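Local coordinates for hypothetical conserved protein (Geobacillus kaustophilus, PDB 2R5X) that is of unknown function but belongs to the YugN-like family and folds as two helices packed against an antiparallel sheet, at residues T14-L20 with R69-L75; I23-F29 with Q111-L116; I79-H83 with D94-P98. The protein carries 1 engineered substitution. All blocks are in the same frame, centred on the assembly; numbering follows the deposited sequence.

Contact 1: T14-L20 with R69-L75; sequences TVELSRL and RYALIKL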
loop_
_atom_site.group_PDB
_atom_site.type_symbol
_atom_site.label_atom_id
_atom_site.label_comp_id
_atom_site.label_asym_id
_atom_site.label_seq_id
_atom_site.Cartn_x
_atom_site.Cartn_y
_atom_site.Cartn_z
ATOM N N THR A 14 -5.212 -9.623 -8.960
ATOM C CA THR A 14 -4.111 -8.938 -9.628
ATOM C C THR A 14 -4.636 -7.724 -10.391
ATOM O O THR A 14 -5.830 -7.642 -10.695
ATOM C CB THR A 14 -3.378 -9.894 -10.595
ATOM O OG1 THR A 14 -4.313 -10.404 -11.550
ATOM C CG2 THR A 14 -2.752 -11.077 -9.833
ATOM N N VAL A 15 -3.746 -6.786 -10.699
ATOM C CA VAL A 15 -4.134 -5.519 -11.322
ATOM C C VAL A 15 -2.995 -4.956 -12.187
ATOM O O VAL A 15 -1.818 -5.143 -11.871
ATOM C CB VAL A 15 -4.640 -4.482 -10.240
ATOM C CG1 VAL A 15 -3.554 -4.169 -9.200
ATOM C CG2 VAL A 15 -5.184 -3.200 -10.875
ATOM N N GLU A 16 -3.352 -4.298 -13.289
ATOM C CA GLU A 16 -2.383 -3.589 -14.120
ATOM C C GLU A 16 -1.798 -2.397 -13.359
ATOM O O GLU A 16 -2.531 -1.685 -12.670
ATOM C CB GLU A 16 -3.023 -3.131 -15.434
ATOM C CG GLU A 16 -2.012 -2.640 -16.474
ATOM C CD GLU A 16 -2.628 -2.363 -17.832
ATOM O OE1 GLU A 16 -3.625 -3.028 -18.181
ATOM O OE2 GLU A 16 -2.104 -1.483 -18.552
ATOM N N LEU A 17 -0.484 -2.201 -13.495
ATOM C CA LEU A 17 0.272 -1.197 -12.735
ATOM C C LEU A 17 -0.218 0.245 -12.922
ATOM O O LEU A 17 -0.339 0.987 -11.944
ATOM C CB LEU A 17 1.776 -1.304 -13.038
ATOM C CG LEU A 17 2.765 -0.318 -12.391
ATOM C CD1 LEU A 17 2.677 -0.334 -10.874
ATOM C CD2 LEU A 17 4.181 -0.618 -12.826
ATOM N N SER A 18 -0.500 0.630 -14.167
ATOM C CA SER A 18 -1.003 1.974 -14.474
ATOM C C SER A 18 -2.314 2.264 -13.741
ATOM O O SER A 18 -2.533 3.374 -13.250
ATOM C CB SER A 18 -1.195 2.139 -15.980
ATOM O OG SER A 18 -2.093 1.162 -16.478
ATOM N N ARG A 19 -3.167 1.249 -13.659
ATOM C CA ARG A 19 -4.438 1.349 -12.956
ATOM C C ARG A 19 -4.233 1.389 -11.442
ATOM O O ARG A 19 -4.950 2.101 -10.736
ATOM C CB ARG A 19 -5.358 0.197 -13.358
ATOM C CG ARG A 19 -5.569 0.088 -14.865
ATOM C CD ARG A 19 -6.748 -0.799 -15.214
ATOM N NE ARG A 19 -6.902 -0.934 -16.661
ATOM C CZ ARG A 19 -7.961 -1.465 -17.266
ATOM N NH1 ARG A 19 -8.989 -1.919 -16.558
ATOM N NH2 ARG A 19 -7.994 -1.539 -18.588
ATOM N N LEU A 20 -3.240 0.642 -10.957
ATOM C CA LEU A 20 -2.871 0.661 -9.539
ATOM C C LEU A 20 -2.325 2.030 -9.130
ATOM O O LEU A 20 -2.770 2.600 -8.124
ATOM C CB LEU A 20 -1.863 -0.453 -9.209
ATOM C CG LEU A 20 -1.422 -0.561 -7.737
ATOM C CD1 LEU A 20 -2.615 -0.815 -6.814
ATOM C CD2 LEU A 20 -0.370 -1.644 -7.568
ATOM N N ARG A 69 4.778 0.502 -18.221
ATOM C CA ARG A 69 3.398 0.974 -18.080
ATOM C C ARG A 69 2.455 -0.217 -17.894
ATOM O O ARG A 69 1.634 -0.231 -16.970
ATOM C CB ARG A 69 2.993 1.794 -19.309
ATOM C CG ARG A 69 1.645 2.486 -19.195
ATOM C CD ARG A 69 1.050 2.743 -20.572
ATOM N NE ARG A 69 -0.294 3.311 -20.490
ATOM C CZ ARG A 69 -1.415 2.597 -20.393
ATOM N NH1 ARG A 69 -1.372 1.270 -20.359
ATOM N NH2 ARG A 69 -2.585 3.216 -20.326
ATOM N N TYR A 70 2.585 -1.213 -18.771
ATOM C CA TYR A 70 1.929 -2.494 -18.549
ATOM C C TYR A 70 2.810 -3.441 -17.744
ATOM O O TYR A 70 3.833 -3.939 -18.228
ATOM C CB TYR A 70 1.472 -3.174 -19.849
ATOM C CG TYR A 70 0.987 -4.595 -19.606
ATOM C CD1 TYR A 70 -0.172 -4.840 -18.863
ATOM C CD2 TYR A 70 1.699 -5.693 -20.095
ATOM C CE1 TYR A 70 -0.614 -6.136 -18.619
ATOM C CE2 TYR A 70 1.264 -6.996 -19.855
ATOM C CZ TYR A 70 0.107 -7.207 -19.118
ATOM O OH TYR A 70 -0.331 -8.488 -18.880
ATOM N N ALA A 71 2.394 -3.669 -16.506
ATOM C CA ALA A 71 2.906 -4.747 -15.681
ATOM C C ALA A 71 1.707 -5.264 -14.913
ATOM O O ALA A 71 0.806 -4.494 -14.588
ATOM C CB ALA A 71 3.970 -4.242 -14.734
ATOM N N LEU A 72 1.661 -6.565 -14.657
ATOM C CA LEU A 72 0.596 -7.111 -13.830
ATOM C C LEU A 72 1.121 -7.254 -12.405
ATOM O O LEU A 72 2.154 -7.887 -12.177
ATOM C CB LEU A 72 0.071 -8.442 -14.384
ATOM C CG LEU A 72 -1.290 -8.929 -13.869
ATOM C CD1 LEU A 72 -2.430 -8.035 -14.353
ATOM C CD2 LEU A 72 -1.537 -10.373 -14.284
ATOM N N ILE A 73 0.408 -6.644 -11.461
ATOM C CA ILE A 73 0.846 -6.570 -10.069
ATOM C C ILE A 73 -0.002 -7.470 -9.166
ATOM O O ILE A 73 -1.231 -7.388 -9.158
ATOM C CB ILE A 73 0.858 -5.086 -9.552
ATOM C CG1 ILE A 73 1.693 -4.174 -10.472
ATOM C CG2 ILE A 73 1.341 -4.983 -8.094
ATOM C CD1 ILE A 73 3.167 -4.598 -10.683
ATOM N N LYS A 74 0.662 -8.351 -8.426
ATOM C CA LYS A 74 -0.005 -9.120 -7.379
ATOM C C LYS A 74 0.341 -8.490 -6.018
ATOM O O LYS A 74 1.504 -8.471 -5.612
ATOM C CB LYS A 74 0.394 -10.603 -7.460
ATOM C CG LYS A 74 -0.425 -11.566 -6.588
ATOM C CD LYS A 74 0.068 -11.600 -5.140
ATOM C CE LYS A 74 -0.692 -12.573 -4.275
ATOM N NZ LYS A 74 -0.428 -12.295 -2.836
ATOM N N LEU A 75 -0.677 -7.990 -5.320
ATOM C CA LEU A 75 -0.488 -7.283 -4.052
ATOM C C LEU A 75 -0.228 -8.219 -2.877
ATOM O O LEU A 75 -0.796 -9.309 -2.786
ATOM C CB LEU A 75 -1.692 -6.393 -3.737
ATOM C CG LEU A 75 -2.082 -5.247 -4.679
ATOM C CD1 LEU A 75 -3.391 -4.659 -4.220
ATOM C CD2 LEU A 75 -1.028 -4.156 -4.730
#

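Contact 2: I23-F29 with Q111-L116; sequences IMERLGF and QVKSEL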
loop_
_atom_site.group_PDB
_atom_site.type_symbol
_atom_site.label_atom_id
_atom_site.label_comp_id
_atom_site.label_asym_id
_atom_site.label_seq_id
_atom_site.Cartn_x
_atom_site.Cartn_y
_atom_site.Cartn_z
ATOM N N ILE A 23 -4.995 4.736 -8.768
ATOM C CA ILE A 23 -5.746 4.500 -7.533
ATOM C C ILE A 23 -4.968 4.968 -6.296
ATOM O O ILE A 23 -5.513 5.693 -5.463
ATOM C CB ILE A 23 -6.189 3.012 -7.412
ATOM C CG1 ILE A 23 -7.324 2.731 -8.396
ATOM C CG2 ILE A 23 -6.642 2.670 -5.981
ATOM C CD1 ILE A 23 -7.603 1.273 -8.634
ATOM N N MET A 24 -3.692 4.588 -6.209
ATOM C CA MET A 24 -2.829 4.934 -5.063
ATOM C C MET A 24 -2.622 6.423 -4.861
ATOM O O MET A 24 -2.711 6.915 -3.728
ATOM C CB MET A 24 -1.465 4.264 -5.205
ATOM C CG MET A 24 -1.486 2.757 -5.128
ATOM S SD MET A 24 -1.843 2.108 -3.497
ATOM C CE MET A 24 -3.448 1.548 -3.854
ATOM N N GLU A 25 -2.337 7.131 -5.953
ATOM C CA GLU A 25 -2.138 8.585 -5.902
ATOM C C GLU A 25 -3.397 9.308 -5.414
ATOM O O GLU A 25 -3.316 10.270 -4.646
ATOM C CB GLU A 25 -1.724 9.135 -7.269
ATOM C CG GLU A 25 -1.088 10.521 -7.198
ATOM C CD GLU A 25 -1.593 11.468 -8.272
ATOM O OE1 GLU A 25 -1.632 11.075 -9.458
ATOM O OE2 GLU A 25 -1.947 12.618 -7.927
ATOM N N ARG A 26 -4.543 8.818 -5.843
ATOM C CA ARG A 26 -5.845 9.327 -5.466
ATOM C C ARG A 26 -6.113 9.148 -4.002
ATOM O O ARG A 26 -6.740 9.943 -3.378
ATOM C CB ARG A 26 -6.908 8.555 -6.220
ATOM C CG ARG A 26 -7.872 9.358 -6.923
ATOM C CD ARG A 26 -8.406 8.625 -8.103
ATOM N NE ARG A 26 -9.298 7.528 -7.769
ATOM C CZ ARG A 26 -9.404 6.463 -8.528
ATOM N NH1 ARG A 26 -8.684 6.390 -9.609
ATOM N NH2 ARG A 26 -10.188 5.486 -8.211
ATOM N N LEU A 27 -5.637 8.051 -3.464
ATOM C CA LEU A 27 -5.891 7.721 -2.066
ATOM C C LEU A 27 -4.787 8.169 -1.119
ATOM O O LEU A 27 -4.736 7.736 0.032
ATOM C CB LEU A 27 -6.198 6.233 -1.903
ATOM C CG LEU A 27 -7.392 5.749 -2.744
ATOM C CD1 LEU A 27 -7.581 4.259 -2.595
ATOM C CD2 LEU A 27 -8.667 6.479 -2.392
ATOM N N GLY A 28 -3.921 9.054 -1.602
ATOM C CA GLY A 28 -2.919 9.700 -0.752
ATOM C C GLY A 28 -1.579 8.990 -0.623
ATOM O O GLY A 28 -0.763 9.364 0.218
ATOM N N PHE A 29 -1.344 7.983 -1.459
ATOM C CA PHE A 29 -0.087 7.230 -1.424
ATOM C C PHE A 29 0.930 7.862 -2.363
ATOM O O PHE A 29 0.569 8.392 -3.414
ATOM C CB PHE A 29 -0.296 5.767 -1.843
ATOM C CG PHE A 29 -1.069 4.941 -0.854
ATOM C CD1 PHE A 29 -0.406 4.079 0.022
ATOM C CD2 PHE A 29 -2.458 4.995 -0.817
ATOM C CE1 PHE A 29 -1.113 3.312 0.933
ATOM C CE2 PHE A 29 -3.177 4.227 0.087
ATOM C CZ PHE A 29 -2.512 3.384 0.965
ATOM N N GLN A 111 -11.007 1.309 0.999
ATOM C CA GLN A 111 -11.231 2.051 -0.228
ATOM C C GLN A 111 -10.243 1.678 -1.331
ATOM O O GLN A 111 -10.578 1.788 -2.501
ATOM C CB GLN A 111 -11.346 3.565 0.003
ATOM C CG GLN A 111 -10.090 4.288 0.443
ATOM C CD GLN A 111 -10.370 5.701 0.928
ATOM O OE1 GLN A 111 -10.077 6.050 2.076
ATOM N NE2 GLN A 111 -10.943 6.518 0.058
ATOM N N VAL A 112 -9.050 1.212 -0.964
ATOM C CA VAL A 112 -8.150 0.594 -1.947
ATOM C C VAL A 112 -8.874 -0.599 -2.584
ATOM O O VAL A 112 -8.978 -0.685 -3.804
ATOM C CB VAL A 112 -6.787 0.152 -1.323
ATOM C CG1 VAL A 112 -6.000 -0.709 -2.291
ATOM C CG2 VAL A 112 -5.958 1.358 -0.920
ATOM N N LYS A 113 -9.402 -1.486 -1.743
ATOM C CA LYS A 113 -10.113 -2.679 -2.196
ATOM C C LYS A 113 -11.346 -2.357 -3.061
ATOM O O LYS A 113 -11.538 -2.977 -4.107
ATOM C CB LYS A 113 -10.484 -3.562 -0.996
ATOM C CG LYS A 113 -11.258 -4.837 -1.330
ATOM C CD LYS A 113 -10.429 -5.836 -2.119
ATOM C CE LYS A 113 -11.293 -7.002 -2.574
ATOM N NZ LYS A 113 -10.494 -8.119 -3.147
ATOM N N SER A 114 -12.141 -1.376 -2.623
ATOM C CA SER A 114 -13.343 -0.926 -3.338
ATOM C C SER A 114 -13.020 -0.386 -4.727
ATOM O O SER A 114 -13.726 -0.674 -5.691
ATOM C CB SER A 114 -14.078 0.146 -2.522
ATOM O OG SER A 114 -15.219 0.639 -3.207
ATOM N N GLU A 115 -11.951 0.408 -4.816
ATOM C CA GLU A 115 -11.495 0.949 -6.102
ATOM C C GLU A 115 -10.989 -0.137 -7.055
ATOM O O GLU A 115 -11.189 -0.035 -8.266
ATOM C CB GLU A 115 -10.422 2.034 -5.925
ATOM C CG GLU A 115 -10.920 3.355 -5.323
ATOM C CD GLU A 115 -12.180 3.890 -5.994
ATOM O OE1 GLU A 115 -12.119 4.274 -7.183
ATOM O OE2 GLU A 115 -13.229 3.928 -5.321
ATOM N N LEU A 116 -10.346 -1.171 -6.513
ATOM C CA LEU A 116 -9.854 -2.275 -7.339
ATOM C C LEU A 116 -10.997 -3.163 -7.835
ATOM O O LEU A 116 -10.944 -3.677 -8.950
ATOM C CB LEU A 116 -8.797 -3.106 -6.595
ATOM C CG LEU A 116 -7.435 -2.457 -6.280
ATOM C CD1 LEU A 116 -6.668 -3.340 -5.327
ATOM C CD2 LEU A 116 -6.600 -2.192 -7.524
#

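Contact 3: I79-H83 with D94-P98; sequences IMGKH and DEHFP. Engineered in segment 79-83: Met-80 (natural residue Leu).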
loop_
_atom_site.group_PDB
_atom_site.type_symbol
_atom_site.label_atom_id
_atom_site.label_comp_id
_atom_site.label_asym_id
_atom_site.label_seq_id
_atom_site.Cartn_x
_atom_site.Cartn_y
_atom_site.Cartn_z
ATOM N N ILE A 79 1.118 -3.391 5.366
ATOM C CA ILE A 79 1.710 -3.216 6.689
ATOM C C ILE A 79 1.647 -1.764 7.154
ATOM O O ILE A 79 1.438 -0.859 6.340
ATOM C CB ILE A 79 3.185 -3.736 6.775
ATOM C CG1 ILE A 79 4.124 -2.950 5.851
ATOM C CG2 ILE A 79 3.261 -5.226 6.472
ATOM C CD1 ILE A 79 5.520 -2.763 6.414
ATOM N N MET A 80 1.795 -1.555 8.464
ATOM C CA MET A 80 2.036 -0.218 9.008
ATOM C C MET A 80 3.403 -0.176 9.671
ATOM O O MET A 80 3.640 -0.857 10.674
ATOM C CB MET A 80 0.957 0.217 10.009
ATOM C CG MET A 80 0.790 1.736 10.089
ATOM S SD MET A 80 -0.170 2.389 11.472
ATOM C CE MET A 80 -1.561 1.315 11.591
ATOM N N GLY A 81 4.299 0.618 9.098
ATOM C CA GLY A 81 5.613 0.847 9.691
ATOM C C GLY A 81 5.633 2.059 10.602
ATOM O O GLY A 81 4.746 2.913 10.545
ATOM N N LYS A 82 6.663 2.131 11.436
ATOM C CA LYS A 82 6.797 3.180 12.426
ATOM C C LYS A 82 8.234 3.697 12.450
ATOM O O LYS A 82 9.180 2.916 12.573
ATOM C CB LYS A 82 6.426 2.626 13.798
ATOM C CG LYS A 82 6.471 3.629 14.928
ATOM C CD LYS A 82 6.310 2.920 16.261
ATOM C CE LYS A 82 5.707 3.844 17.293
ATOM N NZ LYS A 82 5.500 3.155 18.592
ATOM N N HIS A 83 8.384 5.013 12.333
ATOM C CA HIS A 83 9.692 5.666 12.440
ATOM C C HIS A 83 9.694 6.800 13.475
ATOM O O HIS A 83 8.986 7.797 13.317
ATOM C CB HIS A 83 10.122 6.194 11.069
ATOM C CG HIS A 83 11.396 6.974 11.093
ATOM N ND1 HIS A 83 12.635 6.372 11.138
ATOM C CD2 HIS A 83 11.623 8.309 11.069
ATOM C CE1 HIS A 83 13.571 7.304 11.151
ATOM N NE2 HIS A 83 12.984 8.487 11.107
ATOM N N ASP A 94 8.967 -4.229 21.699
ATOM C CA ASP A 94 7.530 -4.344 21.479
ATOM C C ASP A 94 6.899 -2.972 21.231
ATOM O O ASP A 94 6.744 -2.165 22.154
ATOM C CB ASP A 94 6.852 -5.045 22.666
ATOM C CG ASP A 94 5.429 -5.487 22.355
ATOM O OD1 ASP A 94 5.241 -6.286 21.412
ATOM O OD2 ASP A 94 4.499 -5.040 23.061
ATOM N N GLU A 95 6.539 -2.724 19.974
ATOM C CA GLU A 95 5.970 -1.443 19.558
ATOM C C GLU A 95 4.500 -1.315 19.961
ATOM O O GLU A 95 3.731 -2.275 19.865
ATOM C CB GLU A 95 6.110 -1.264 18.043
ATOM C CG GLU A 95 7.528 -1.424 17.510
ATOM C CD GLU A 95 7.558 -1.804 16.039
ATOM O OE1 GLU A 95 7.922 -2.959 15.733
ATOM O OE2 GLU A 95 7.205 -0.957 15.190
ATOM N N HIS A 96 4.118 -0.149 20.419
ATOM C CA HIS A 96 2.734 0.138 20.659
ATOM C C HIS A 96 2.192 0.927 19.510
ATOM O O HIS A 96 2.665 1.977 19.188
ATOM C CB HIS A 96 2.595 0.943 21.925
ATOM C CG HIS A 96 2.753 0.136 23.172
ATOM N ND1 HIS A 96 1.734 -0.044 24.076
ATOM C CD2 HIS A 96 3.819 -0.527 23.675
ATOM C CE1 HIS A 96 2.154 -0.792 25.072
ATOM N NE2 HIS A 96 3.411 -1.110 24.848
ATOM N N PHE A 97 1.186 0.403 18.883
ATOM C CA PHE A 97 0.509 1.095 17.793
ATOM C C PHE A 97 -0.802 1.698 18.281
ATOM O O PHE A 97 -1.588 1.015 18.929
ATOM C CB PHE A 97 0.273 0.153 16.604
ATOM C CG PHE A 97 1.529 -0.192 15.841
ATOM C CD1 PHE A 97 2.010 0.656 14.845
ATOM C CD2 PHE A 97 2.232 -1.361 16.121
ATOM C CE1 PHE A 97 3.172 0.343 14.135
ATOM C CE2 PHE A 97 3.398 -1.684 15.416
ATOM C CZ PHE A 97 3.865 -0.829 14.424
ATOM N N PRO A 98 -1.029 2.990 17.991
ATOM C CA PRO A 98 -2.249 3.693 18.381
ATOM C C PRO A 98 -3.471 3.163 17.653
ATOM O O PRO A 98 -3.453 3.038 16.433
ATOM C CB PRO A 98 -1.974 5.145 17.963
ATOM C CG PRO A 98 -0.872 5.085 16.979
ATOM C CD PRO A 98 -0.078 3.865 17.281
HETATM O O HOH W 1 7.957 -0.301 12.275
#

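Contact 1: T14-L20 with R69-L75
Strand 14-16 lies antiparallel against the start of strand 71-84, and the chain then turns straight into helix 17-26, so the second strand meets both a strand edge and a helix end. Val-15 and Ile-73 form the hydrogen-bonded pair: Val-15 N to Ile-73 O is 3.0 Å and Ile-73 N to Val-15 O is 2.7 Å. A third bond, Leu-17 N to Ala-71 O at 2.8 Å, carries the pairing into the first helical residue.

The shape is clearest on the buried face. Ile-73 is the bump here, fitting between two leucines of the helix: its CG1 lies 3.9 Å from Leu-17 CB and its CG2 3.8 Å from Leu-20 CD2. Leu-20 CD2 also reaches Leu-75 CD2 at 3.8 Å, while Leu-17 CB rests on Ala-71 CB at 4.0 Å. On the other face Glu-16, the N-cap residue, has its CD 3.6 Å from Tyr-70 CD1 at the ring edge. A long salt bridge joins Glu-16 OE2 to Arg-69 NH1 at 3.4 Å, but Arg-69 and Tyr-70 are poorly ordered. The motif is an antiparallel edge-strand pairing that passes directly into a helix, whose Leu-17 and Leu-20 cover the Ile-73 side of strand 71-84.

Contact 2: I23-F29 with Q111-L116
This is helix-to-helix packing between the C-terminal end of helix 17-26 and the late turns of helix 99-117, with Phe-29 and Met-24 also reaching down to Tyr-42 of the sheet. Val-112 meets three side chains: its CG1 is 3.7 Å from Met-24 CE, and its CG2 lies 3.7 Å from Leu-27 CD1 and 4.1 Å from Phe-29 CE2. Leu-27 is the most covered residue, its CD2 3.3 Å from Gln-111 NE2. One turn on, Ile-23 CD1 meets Leu-116 CD2 at 3.8 Å, and Ile-23 CG2 packs on Glu-115 CB, also at 3.8 Å. A Schellman motif with Gly-28 as C-prime ends the first helix, Phe-29 N bonding to Met-24 O at 2.9 Å. In the conformer given here, Arg-26 NH2 and Glu-115 OE1, 2.5 Å apart, form a salt bridge whose hydrogen bond is weak; Glu-115 OE2 has a second partner in Lys-118. Chemically, then, apolar packing fills the inside of the seam, with the charged pair toward its exposed side.

Contact 3: I79-H83 with D94-P98
Segment 94-98 follows a disordered gap, leads into helix 99-117 and has no regular structure. It does not pair with strand 71-84; side chains, the carbonyls of His-96 and Met-80, and a water bridge make the contact. Asp-94 stays clear of the strand. Glu-95 comes next, its OE2 3.9 Å from Lys-82 CB; water 1 joins the two residues, donating to Glu-95 OE2 at 3.1 Å and accepting from Lys-82 N at 2.9 Å. At His-96 the side chain starts away from the strand and the carbonyl does the work: Lys-82 NZ, at the end of a fully extended side chain, bonds to His-96 O at 3.1 Å and also to the hydroxyl of Tyr-84. Phe-97 then turns its ring in, with CE1 3.7 Å from Met-80 O and 4.0 Å from Lys-82 CB. The engineered Met-80 makes an oblique Met-aromatic contact, its SD 5.5 Å from the Phe-97 ring centroid, and reaches on to Leu-101, Val-102 and Cys-105 of the helix. Pro-98 follows as the N-cap residue. This is a strand-to-helix connection in which an aromatic residue just ahead of the helix docks on the strand that the chain has left.

Overall arrangement
Strand 71-84 ties contacts 1 and 3 together: contact 1 takes its beginning and contact 3 its far part, with centres about 28 Å apart on opposite sides of the chain's centre. Contacts 1 and 2 share helix 17-26, their centres about 13 Å apart, and touch through Leu-116, whose CD1 is 3.7 Å from Leu-75 CD1. Contacts 2 and 3 do not touch, their nearest atoms being about 7 Å apart; contact 2 uses the late turns of helix 99-117, contact 3 the loop that leads into it. Along the chain contacts 1 and 2 interlock, so the early and last helices come together over the same sheet. Contact 3 opens after contact 1 has closed, both its segments falling between those of contact 2.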